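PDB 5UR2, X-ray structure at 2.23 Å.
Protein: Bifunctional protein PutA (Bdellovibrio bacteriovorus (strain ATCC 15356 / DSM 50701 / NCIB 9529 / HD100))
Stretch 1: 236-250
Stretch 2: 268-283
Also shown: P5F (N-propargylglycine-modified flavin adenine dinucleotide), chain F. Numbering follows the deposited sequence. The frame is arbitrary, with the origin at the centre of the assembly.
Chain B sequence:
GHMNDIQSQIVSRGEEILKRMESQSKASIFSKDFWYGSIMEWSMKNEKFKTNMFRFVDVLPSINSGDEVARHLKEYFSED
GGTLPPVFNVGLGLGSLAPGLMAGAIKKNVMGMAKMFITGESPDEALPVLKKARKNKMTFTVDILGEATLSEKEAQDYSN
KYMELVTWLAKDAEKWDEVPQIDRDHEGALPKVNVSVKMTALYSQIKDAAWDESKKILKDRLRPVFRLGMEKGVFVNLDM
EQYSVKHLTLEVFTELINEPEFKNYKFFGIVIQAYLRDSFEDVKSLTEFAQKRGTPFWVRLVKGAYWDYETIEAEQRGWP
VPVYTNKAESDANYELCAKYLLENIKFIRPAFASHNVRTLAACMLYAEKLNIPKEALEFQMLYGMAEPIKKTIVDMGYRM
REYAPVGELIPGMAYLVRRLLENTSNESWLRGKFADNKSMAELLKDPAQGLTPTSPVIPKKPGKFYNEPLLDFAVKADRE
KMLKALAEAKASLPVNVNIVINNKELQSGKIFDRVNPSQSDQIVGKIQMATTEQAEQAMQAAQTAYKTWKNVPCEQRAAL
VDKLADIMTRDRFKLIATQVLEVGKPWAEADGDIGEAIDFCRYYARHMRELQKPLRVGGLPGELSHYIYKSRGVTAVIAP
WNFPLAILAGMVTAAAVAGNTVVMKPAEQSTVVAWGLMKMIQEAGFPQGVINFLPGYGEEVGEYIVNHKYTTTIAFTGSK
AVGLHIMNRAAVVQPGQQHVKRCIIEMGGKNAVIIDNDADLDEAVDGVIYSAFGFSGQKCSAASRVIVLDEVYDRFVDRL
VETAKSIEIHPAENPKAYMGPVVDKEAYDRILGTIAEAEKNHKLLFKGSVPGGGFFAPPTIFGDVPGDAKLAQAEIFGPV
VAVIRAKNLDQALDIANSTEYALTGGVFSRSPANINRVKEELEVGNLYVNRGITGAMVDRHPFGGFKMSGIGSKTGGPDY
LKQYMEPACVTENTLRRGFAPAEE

Stretch 1 (236-250) VNLDMEQYSVKHLTL
Stretch 2 (268-283) FGIVIQAYLRDSFEDV

How do the two stretches first meet? Val-236 to Leu-238 lie in a strand that begins earlier in the chain and runs parallel to strand 268-273, their axes 24° apart, pairing Val-236 with Phe-268, Asn-237 with Gly-269 and Leu-238 with Ile-270 (CA-CA 5.0, 4.3 and 4.9 Å). Gly-269 N donates to Val-236 O (3.0 Å), Leu-238 N to Gly-269 O (2.7 Å, nearly straight), and Val-271 N weakly to Leu-238 O (3.3 Å).

What fills the sheet face carrying Val-236 and Leu-238? Both are t at chi1, as is Ile-270, whereas Phe-268 is m. Val-236 CB lies 3.9 Å from Phe-268 CD1, and Leu-238 CD2 lies 4.0 Å from Ile-270 CD1, apolar pairs packed at van der Waals distance between buried residues. On the Asn-237 face, Gly-269 leaves room: a CB there would clash with the modelled Asn-237 amide.

How does the loop grip the strand end and flavin? Met-240 (phi/psi -118/124; t, p, p) points toward stretch 2, its CB 3.7 Å from Val-271 CB. Its backbone reads the flavin edge: Met-240 N donates to P5F O4 (3.1 Å) and receives P5F N3 at Met-240 O (2.8 Å). Gln-273 NE2 bonds both Glu-241 O (3.1 Å) and P5F O2 (2.7 Å), tying loop, strand and cofactor together; water 1 also bridges Glu-241 O and Gln-273 OE1.

What anchors the helical end? After the 3-10 segment 243-244, helix 246-250 runs at 158° to the strand. Tyr-243 (chi1 t) sets CD1 3.7 Å from Leu-276 CD2, and its OH donates to Asp-278 OD2 (2.8 Å). Lys-246 (t, m, m, t) extends NZ into salt bridges with Asp-278 OD2 (2.9 Å, a weak hydrogen bond) and Asp-282 OD2 (2.5 Å), pairing one cation with two carboxylates. Leu-250 (m, t) closes the contact, CD2 3.8 Å from Ile-270 CG1.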

# COMPACT_ATOMS: atom_id res chain seq x y z
N VAL B 236 39.92 -16.52 -43.84
CA VAL B 236 38.76 -16.83 -43.00
C VAL B 236 38.87 -16.04 -41.71
O VAL B 236 39.83 -16.20 -40.95
CB VAL B 236 38.62 -18.33 -42.72
CG1 VAL B 236 37.31 -18.59 -41.99
CG2 VAL B 236 38.66 -19.09 -44.02
N ASN B 237 37.87 -15.19 -41.46
CA ASN B 237 37.81 -14.35 -40.28
C ASN B 237 36.67 -14.82 -39.38
O ASN B 237 35.55 -15.04 -39.86
CB ASN B 237 37.61 -12.88 -40.66
CG ASN B 237 37.90 -11.95 -39.52
OD1 ASN B 237 37.06 -11.76 -38.63
ND2 ASN B 237 39.09 -11.36 -39.51
N LEU B 238 36.95 -14.99 -38.09
CA LEU B 238 35.95 -15.37 -37.11
C LEU B 238 35.45 -14.10 -36.46
O LEU B 238 36.26 -13.36 -35.86
CB LEU B 238 36.52 -16.34 -36.08
CG LEU B 238 35.51 -16.96 -35.10
CD1 LEU B 238 34.46 -17.76 -35.87
CD2 LEU B 238 36.19 -17.85 -34.06
N ASP B 239 34.16 -13.80 -36.61
CA ASP B 239 33.60 -12.60 -35.99
C ASP B 239 33.52 -12.77 -34.48
O ASP B 239 33.69 -13.86 -33.93
CB ASP B 239 32.23 -12.25 -36.58
CG ASP B 239 32.31 -11.68 -38.01
OD1 ASP B 239 33.37 -11.14 -38.40
OD2 ASP B 239 31.31 -11.73 -38.75
N MET B 240 33.25 -11.66 -33.80
CA MET B 240 33.04 -11.68 -32.35
C MET B 240 31.63 -11.22 -32.06
O MET B 240 31.24 -10.11 -32.45
CB MET B 240 34.04 -10.80 -31.61
CG MET B 240 33.92 -10.97 -30.11
SD MET B 240 34.30 -12.64 -29.59
CE MET B 240 36.09 -12.58 -29.75
N GLU B 241 30.90 -12.06 -31.34
CA GLU B 241 29.51 -11.78 -30.99
C GLU B 241 29.42 -11.21 -29.58
O GLU B 241 30.36 -10.54 -29.12
CB GLU B 241 28.67 -13.07 -31.15
CG GLU B 241 28.63 -13.54 -32.60
CD GLU B 241 28.27 -15.02 -32.75
OE1 GLU B 241 29.13 -15.87 -32.43
OE2 GLU B 241 27.14 -15.34 -33.21
N GLN B 242 28.31 -11.46 -28.88
CA GLN B 242 28.04 -10.82 -27.60
C GLN B 242 28.99 -11.32 -26.51
O GLN B 242 29.70 -12.33 -26.65
CB GLN B 242 26.59 -11.05 -27.18
CG GLN B 242 26.22 -12.49 -26.95
CD GLN B 242 25.80 -13.20 -28.24
OE1 GLN B 242 25.77 -12.61 -29.34
NE2 GLN B 242 25.48 -14.49 -28.10
N TYR B 243 29.01 -10.59 -25.39
CA TYR B 243 30.00 -10.86 -24.35
C TYR B 243 29.85 -12.27 -23.77
O TYR B 243 30.85 -12.87 -23.37
CB TYR B 243 29.90 -9.81 -23.25
CG TYR B 243 31.07 -9.87 -22.28
CD1 TYR B 243 32.34 -9.47 -22.66
CD2 TYR B 243 30.89 -10.33 -20.97
CE1 TYR B 243 33.41 -9.51 -21.78
CE2 TYR B 243 31.95 -10.37 -20.08
CZ TYR B 243 33.20 -9.97 -20.49
OH TYR B 243 34.27 -10.01 -19.61
N SER B 244 28.63 -12.81 -23.72
CA SER B 244 28.43 -14.14 -23.16
C SER B 244 29.20 -15.24 -23.92
O SER B 244 29.40 -16.32 -23.37
CB SER B 244 26.94 -14.49 -23.13
OG SER B 244 26.41 -14.44 -24.45
N VAL B 245 29.63 -14.99 -25.15
CA VAL B 245 30.43 -15.97 -25.88
C VAL B 245 31.81 -15.44 -26.22
O VAL B 245 32.53 -16.05 -27.01
CB VAL B 245 29.72 -16.46 -27.16
CG1 VAL B 245 28.35 -17.07 -26.83
CG2 VAL B 245 29.55 -15.32 -28.16
N LYS B 246 32.22 -14.30 -25.65
CA LYS B 246 33.50 -13.72 -26.06
C LYS B 246 34.66 -14.61 -25.66
O LYS B 246 35.51 -14.94 -26.49
CB LYS B 246 33.69 -12.31 -25.46
CG LYS B 246 34.91 -11.57 -26.03
CD LYS B 246 36.20 -11.82 -25.24
CE LYS B 246 36.10 -11.29 -23.80
NZ LYS B 246 37.37 -11.43 -23.00
N HIS B 247 34.71 -15.01 -24.39
CA HIS B 247 35.82 -15.84 -23.92
C HIS B 247 35.82 -17.19 -24.63
O HIS B 247 36.87 -17.67 -25.08
CB HIS B 247 35.73 -15.99 -22.39
CG HIS B 247 36.89 -16.72 -21.79
ND1 HIS B 247 36.86 -17.23 -20.51
CD2 HIS B 247 38.12 -17.02 -22.29
CE1 HIS B 247 38.01 -17.83 -20.25
NE2 HIS B 247 38.79 -17.71 -21.31
N LEU B 248 34.64 -17.79 -24.80
CA LEU B 248 34.55 -19.06 -25.51
C LEU B 248 35.07 -18.94 -26.94
O LEU B 248 35.80 -19.81 -27.42
CB LEU B 248 33.11 -19.57 -25.48
CG LEU B 248 32.79 -20.90 -26.15
CD1 LEU B 248 33.55 -22.04 -25.48
CD2 LEU B 248 31.29 -21.16 -26.10
N THR B 249 34.72 -17.85 -27.62
CA THR B 249 35.18 -17.64 -29.00
C THR B 249 36.70 -17.58 -29.07
O THR B 249 37.30 -18.10 -30.02
CB THR B 249 34.54 -16.38 -29.57
OG1 THR B 249 33.11 -16.50 -29.47
CG2 THR B 249 34.92 -16.19 -31.05
N LEU B 250 37.33 -16.94 -28.09
CA LEU B 250 38.78 -16.82 -28.12
C LEU B 250 39.46 -18.18 -27.91
O LEU B 250 40.45 -18.48 -28.58
CB LEU B 250 39.23 -15.80 -27.09
CG LEU B 250 38.79 -14.37 -27.43
CD1 LEU B 250 39.29 -13.37 -26.40
CD2 LEU B 250 39.24 -13.98 -28.83
N PHE B 268 44.06 -16.42 -41.18
CA PHE B 268 42.93 -16.53 -40.27
C PHE B 268 42.89 -15.27 -39.42
O PHE B 268 43.94 -14.73 -39.06
CB PHE B 268 43.07 -17.75 -39.35
CG PHE B 268 42.97 -19.08 -40.06
CD1 PHE B 268 41.94 -19.34 -40.95
CD2 PHE B 268 43.88 -20.09 -39.79
CE1 PHE B 268 41.84 -20.58 -41.57
CE2 PHE B 268 43.79 -21.33 -40.41
CZ PHE B 268 42.77 -21.58 -41.30
N GLY B 269 41.69 -14.81 -39.09
CA GLY B 269 41.55 -13.62 -38.27
C GLY B 269 40.46 -13.78 -37.23
O GLY B 269 39.51 -14.55 -37.40
N ILE B 270 40.61 -12.99 -36.17
CA ILE B 270 39.67 -12.94 -35.05
C ILE B 270 39.38 -11.47 -34.76
O ILE B 270 40.22 -10.59 -34.98
CB ILE B 270 40.24 -13.67 -33.79
CG1 ILE B 270 39.26 -13.70 -32.60
CG2 ILE B 270 41.52 -13.01 -33.33
CD1 ILE B 270 38.08 -14.62 -32.73
N VAL B 271 38.15 -11.20 -34.29
CA VAL B 271 37.73 -9.85 -33.95
C VAL B 271 37.93 -9.59 -32.47
O VAL B 271 37.61 -10.43 -31.62
CB VAL B 271 36.26 -9.62 -34.34
CG1 VAL B 271 35.77 -8.29 -33.78
CG2 VAL B 271 36.11 -9.60 -35.87
N ILE B 272 38.44 -8.40 -32.14
CA ILE B 272 38.49 -7.91 -30.78
C ILE B 272 37.71 -6.60 -30.72
O ILE B 272 37.86 -5.74 -31.60
CB ILE B 272 39.95 -7.73 -30.30
CG1 ILE B 272 40.62 -9.10 -30.09
CG2 ILE B 272 40.00 -6.89 -29.03
CD1 ILE B 272 39.99 -9.92 -28.95
N GLN B 273 36.87 -6.45 -29.67
CA GLN B 273 35.99 -5.29 -29.49
C GLN B 273 36.57 -4.37 -28.43
O GLN B 273 36.57 -4.70 -27.23
CB GLN B 273 34.58 -5.73 -29.09
CG GLN B 273 33.90 -6.65 -30.12
CD GLN B 273 33.09 -7.76 -29.47
OE1 GLN B 273 33.51 -8.34 -28.47
NE2 GLN B 273 31.92 -8.07 -30.05
N ALA B 274 37.06 -3.19 -28.85
CA ALA B 274 37.70 -2.27 -27.92
C ALA B 274 36.73 -1.66 -26.92
O ALA B 274 37.18 -1.06 -25.95
CB ALA B 274 38.41 -1.15 -28.70
N TYR B 275 35.42 -1.78 -27.12
CA TYR B 275 34.55 -1.23 -26.09
C TYR B 275 34.43 -2.14 -24.88
O TYR B 275 33.74 -1.77 -23.92
CB TYR B 275 33.17 -0.88 -26.67
CG TYR B 275 32.19 -2.00 -27.00
CD1 TYR B 275 32.56 -3.35 -27.00
CD2 TYR B 275 30.86 -1.68 -27.35
CE1 TYR B 275 31.62 -4.36 -27.32
CE2 TYR B 275 29.93 -2.67 -27.66
CZ TYR B 275 30.30 -4.00 -27.65
OH TYR B 275 29.35 -4.95 -27.98
N LEU B 276 35.07 -3.31 -24.89
CA LEU B 276 35.08 -4.19 -23.73
C LEU B 276 36.20 -3.79 -22.77
O LEU B 276 37.31 -3.47 -23.19
CB LEU B 276 35.28 -5.66 -24.14
CG LEU B 276 34.13 -6.28 -24.94
CD1 LEU B 276 34.43 -7.74 -25.27
CD2 LEU B 276 32.79 -6.10 -24.21
N ARG B 277 35.89 -3.85 -21.46
CA ARG B 277 36.89 -3.52 -20.45
C ARG B 277 38.09 -4.47 -20.46
O ARG B 277 39.20 -4.06 -20.10
CB ARG B 277 36.24 -3.51 -19.05
CG ARG B 277 35.16 -2.44 -18.90
CD ARG B 277 34.34 -2.53 -17.59
NE ARG B 277 33.26 -1.54 -17.64
CZ ARG B 277 33.39 -0.25 -17.33
NH1 ARG B 277 34.56 0.23 -16.93
NH2 ARG B 277 32.36 0.57 -17.44
N ASP B 278 37.91 -5.72 -20.90
CA ASP B 278 39.00 -6.68 -20.85
C ASP B 278 39.70 -6.85 -22.19
O ASP B 278 40.57 -7.72 -22.33
CB ASP B 278 38.51 -8.04 -20.29
CG ASP B 278 37.46 -8.71 -21.15
OD1 ASP B 278 37.23 -8.26 -22.30
OD2 ASP B 278 36.86 -9.70 -20.67
N SER B 279 39.40 -5.98 -23.15
CA SER B 279 39.92 -6.18 -24.50
C SER B 279 41.43 -5.90 -24.59
O SER B 279 42.13 -6.56 -25.37
CB SER B 279 39.12 -5.30 -25.47
OG SER B 279 39.10 -3.93 -25.05
N PHE B 280 41.96 -4.94 -23.82
CA PHE B 280 43.40 -4.75 -23.90
C PHE B 280 44.15 -5.95 -23.34
O PHE B 280 45.18 -6.36 -23.88
CB PHE B 280 43.83 -3.45 -23.20
CG PHE B 280 45.31 -3.17 -23.28
CD1 PHE B 280 45.95 -3.03 -24.51
CD2 PHE B 280 46.06 -2.97 -22.12
CE1 PHE B 280 47.33 -2.76 -24.60
CE2 PHE B 280 47.42 -2.68 -22.18
CZ PHE B 280 48.07 -2.58 -23.43
N GLU B 281 43.63 -6.56 -22.27
CA GLU B 281 44.26 -7.78 -21.77
C GLU B 281 44.19 -8.90 -22.80
O GLU B 281 45.16 -9.66 -22.96
CB GLU B 281 43.63 -8.21 -20.45
CG GLU B 281 44.11 -7.38 -19.27
CD GLU B 281 43.18 -7.50 -18.05
OE1 GLU B 281 42.07 -6.92 -18.06
OE2 GLU B 281 43.59 -8.18 -17.09
N ASP B 282 43.06 -9.02 -23.52
CA ASP B 282 42.96 -10.03 -24.58
C ASP B 282 43.93 -9.74 -25.73
O ASP B 282 44.48 -10.67 -26.32
CB ASP B 282 41.54 -10.12 -25.14
CG ASP B 282 40.55 -10.76 -24.17
OD1 ASP B 282 40.97 -11.53 -23.27
OD2 ASP B 282 39.34 -10.48 -24.30
N VAL B 283 44.12 -8.46 -26.08
CA VAL B 283 45.09 -8.12 -27.12
C VAL B 283 46.49 -8.57 -26.72
O VAL B 283 47.23 -9.16 -27.52
CB VAL B 283 45.05 -6.60 -27.41
CG1 VAL B 283 46.27 -6.16 -28.22
CG2 VAL B 283 43.74 -6.21 -28.11
PA P5F F . 32.38 5.52 -33.61
O1A P5F F . 33.75 6.27 -33.51
O2A P5F F . 31.18 6.32 -33.66
O5B P5F F . 32.06 4.61 -32.45
C5B P5F F . 30.77 4.11 -32.12
C4B P5F F . 30.94 2.97 -31.11
O4B P5F F . 31.29 3.40 -29.82
C3B P5F F . 29.74 2.09 -30.88
O3B P5F F . 29.55 1.18 -31.90
C2B P5F F . 30.07 1.44 -29.60
O2B P5F F . 30.93 0.38 -29.82
C1B P5F F . 30.79 2.51 -28.86
N9A P5F F . 29.97 3.27 -27.95
C8A P5F F . 28.82 3.99 -28.23
N7A P5F F . 28.39 4.56 -27.09
C5A P5F F . 29.25 4.24 -26.04
C6A P5F F . 29.29 4.52 -24.68
N6A P5F F . 28.28 5.35 -24.07
N1A P5F F . 30.27 4.02 -23.90
C2A P5F F . 31.25 3.25 -24.43
N3A P5F F . 31.22 2.93 -25.75
C4A P5F F . 30.27 3.40 -26.57
N1 P5F F . 31.25 -5.21 -34.03
C2 P5F F . 31.34 -6.36 -33.16
O2 P5F F . 31.01 -6.21 -31.84
N3 P5F F . 31.75 -7.64 -33.67
C4 P5F F . 32.10 -7.83 -35.03
O4 P5F F . 32.50 -9.10 -35.46
C4X P5F F . 32.00 -6.61 -35.95
N5 P5F F . 32.20 -6.73 -37.39
C5X P5F F . 32.52 -5.47 -38.09
C6 P5F F . 33.27 -5.51 -39.39
C7 P5F F . 33.65 -4.30 -40.03
C7M P5F F . 34.40 -4.36 -41.34
C8 P5F F . 33.33 -3.04 -39.44
C8M P5F F . 33.73 -1.74 -40.08
C9 P5F F . 32.63 -2.99 -38.21
C9A P5F F . 32.22 -4.26 -37.53
N10 P5F F . 31.52 -4.20 -36.25
C10 P5F F . 31.59 -5.38 -35.43
C1' P5F F . 30.92 -2.96 -35.72
C2' P5F F . 31.94 -2.07 -35.00
O2' P5F F . 32.33 -2.71 -33.84
C3' P5F F . 31.45 -0.66 -34.66
O3' P5F F . 30.38 -0.77 -33.80
C4' P5F F . 30.99 0.16 -35.86
O4' P5F F . 31.71 -0.27 -36.96
C5' P5F F . 31.05 1.69 -35.66
O5' P5F F . 32.18 2.14 -34.95
P P5F F . 33.06 3.46 -35.31
O1P P5F F . 34.58 3.46 -34.92
O2P P5F F . 32.68 3.63 -36.83
O3P P5F F . 32.08 4.68 -34.80
C21 P5F F . 30.05 -8.15 -37.81
C22 P5F F . 31.22 -7.49 -37.66
C23 P5F F . 29.79 -9.49 -37.09
O HOH W 1 31.47 -9.52 -26.84
O HOH W 2 38.96 -13.66 -22.46